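Local coordinates for Rho GTPase-activating protein 26 (Gallus gallus, PDB 1F7C) that activates the GTPase activity of RhoA and Cdc42 through its RhoGAP (BH) domain, the part described here, at residues Ser39-Cys44 with Lys102-Met107. Sequence-based numbering, arbitrary orientation.
Sequences SIIKKC and KTYLRM
The phenol ring of Y104 rests against the side chains of I40 and I41, whose CD1 methyls both approach it obliquely, one near CD1 and the other near CD2. The CB of Y104 points toward helix 35-51. From there CG runs anti to the backbone N (chi1 160°), carrying the ring out from its own helix toward the two isoleucines. CD1 meets I40 CD1 at 4.1 Å; here the two side chains pass at a slant. On the other branch, Y104 CD2 lies 4.1 Å from I41 CD1, while CE2 comes within 4.2 Å of I41 CG1. The I41 side chain passes the tyrosine at about a right angle. This pairing joins two helices of the all-helical RhoGAP domain, 35-51 and 94-106, in a buried spot away from the predicted arginine finger. M151 of helix 146-164 touches both I41 and Y104. At the far end of the ring, OH is hydrogen-bonded to the backbone O of Q32, just ahead of helix 35-51. A leucine in place of Y104 would probably open a gap beside the two isoleucine CD1 methyls and deprive the Q32 carbonyl of its phenol partner. I40 also packs against L75 and M76 of helix 65-76.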
# COMPACT_ATOMS: atom_id res chain seq x y z
N SER A 39 -10.44 -8.47 4.68
CA SER A 39 -11.75 -8.35 4.05
C SER A 39 -11.90 -6.93 3.51
O SER A 39 -12.29 -6.72 2.36
CB SER A 39 -12.84 -8.64 5.09
OG SER A 39 -14.13 -8.32 4.60
N ILE A 40 -11.58 -5.96 4.35
CA ILE A 40 -11.66 -4.55 3.98
C ILE A 40 -10.76 -4.25 2.77
O ILE A 40 -11.20 -3.61 1.82
CB ILE A 40 -11.24 -3.66 5.17
CG1 ILE A 40 -12.28 -3.80 6.29
CG2 ILE A 40 -11.11 -2.21 4.72
CD1 ILE A 40 -12.05 -2.86 7.46
N ILE A 41 -9.52 -4.72 2.82
CA ILE A 41 -8.59 -4.50 1.73
C ILE A 41 -9.07 -5.12 0.42
O ILE A 41 -9.03 -4.47 -0.62
CB ILE A 41 -7.21 -5.06 2.07
CG1 ILE A 41 -6.59 -4.25 3.20
CG2 ILE A 41 -6.31 -5.03 0.84
CD1 ILE A 41 -6.32 -2.82 2.83
N LYS A 42 -9.52 -6.37 0.48
CA LYS A 42 -10.01 -7.05 -0.71
C LYS A 42 -11.25 -6.39 -1.32
O LYS A 42 -11.35 -6.26 -2.53
CB LYS A 42 -10.30 -8.52 -0.40
CG LYS A 42 -9.05 -9.34 -0.18
CD LYS A 42 -9.35 -10.82 0.06
CE LYS A 42 -10.10 -11.05 1.36
NZ LYS A 42 -10.23 -12.50 1.66
N LYS A 43 -12.19 -5.98 -0.47
CA LYS A 43 -13.39 -5.34 -0.96
C LYS A 43 -13.05 -4.01 -1.63
O LYS A 43 -13.66 -3.64 -2.64
CB LYS A 43 -14.37 -5.08 0.19
CG LYS A 43 -14.95 -6.32 0.84
CD LYS A 43 -15.86 -5.92 2.00
CE LYS A 43 -16.41 -7.14 2.75
NZ LYS A 43 -17.24 -8.03 1.89
N CYS A 44 -12.06 -3.30 -1.09
CA CYS A 44 -11.65 -2.02 -1.64
C CYS A 44 -10.85 -2.19 -2.92
O CYS A 44 -11.01 -1.43 -3.88
CB CYS A 44 -10.84 -1.23 -0.63
SG CYS A 44 -11.80 -0.54 0.73
N LYS A 102 -6.87 3.81 2.73
CA LYS A 102 -5.72 4.48 3.32
C LYS A 102 -5.86 4.75 4.83
O LYS A 102 -4.90 4.56 5.59
CB LYS A 102 -5.42 5.80 2.59
CG LYS A 102 -5.12 5.64 1.11
CD LYS A 102 -4.44 6.86 0.53
CE LYS A 102 -5.27 8.12 0.73
NZ LYS A 102 -4.51 9.35 0.35
N THR A 103 -7.03 5.19 5.27
CA THR A 103 -7.22 5.46 6.69
C THR A 103 -7.16 4.16 7.51
O THR A 103 -6.67 4.17 8.63
CB THR A 103 -8.56 6.20 6.96
OG1 THR A 103 -9.66 5.35 6.66
CG2 THR A 103 -8.65 7.46 6.11
N TYR A 104 -7.66 3.06 6.94
CA TYR A 104 -7.60 1.77 7.63
C TYR A 104 -6.14 1.42 7.90
O TYR A 104 -5.81 0.87 8.95
CB TYR A 104 -8.22 0.65 6.79
CG TYR A 104 -7.76 -0.73 7.22
CD1 TYR A 104 -8.36 -1.39 8.30
CD2 TYR A 104 -6.69 -1.36 6.59
CE1 TYR A 104 -7.90 -2.63 8.74
CE2 TYR A 104 -6.21 -2.60 7.02
CZ TYR A 104 -6.82 -3.23 8.10
OH TYR A 104 -6.33 -4.44 8.55
N LEU A 105 -5.27 1.72 6.94
CA LEU A 105 -3.85 1.44 7.06
C LEU A 105 -3.17 2.31 8.12
O LEU A 105 -2.22 1.88 8.77
CB LEU A 105 -3.16 1.62 5.71
CG LEU A 105 -3.41 0.51 4.69
CD1 LEU A 105 -2.79 0.88 3.35
CD2 LEU A 105 -2.83 -0.80 5.20
N ARG A 106 -3.66 3.54 8.28
CA ARG A 106 -3.10 4.45 9.27
C ARG A 106 -3.66 4.16 10.67
O ARG A 106 -3.15 4.69 11.66
CB ARG A 106 -3.38 5.89 8.85
CG ARG A 106 -2.63 6.31 7.59
CD ARG A 106 -2.47 7.82 7.51
NE ARG A 106 -3.74 8.51 7.28
CZ ARG A 106 -4.27 8.72 6.08
NH1 ARG A 106 -3.64 8.31 4.99
NH2 ARG A 106 -5.43 9.35 5.98
N MET A 107 -4.69 3.32 10.74
CA MET A 107 -5.32 2.95 12.01
C MET A 107 -4.72 1.68 12.61
O MET A 107 -5.14 1.25 13.69
CB MET A 107 -6.81 2.71 11.81
CG MET A 107 -7.66 3.96 11.77
SD MET A 107 -9.37 3.54 11.39
CE MET A 107 -9.78 2.40 12.73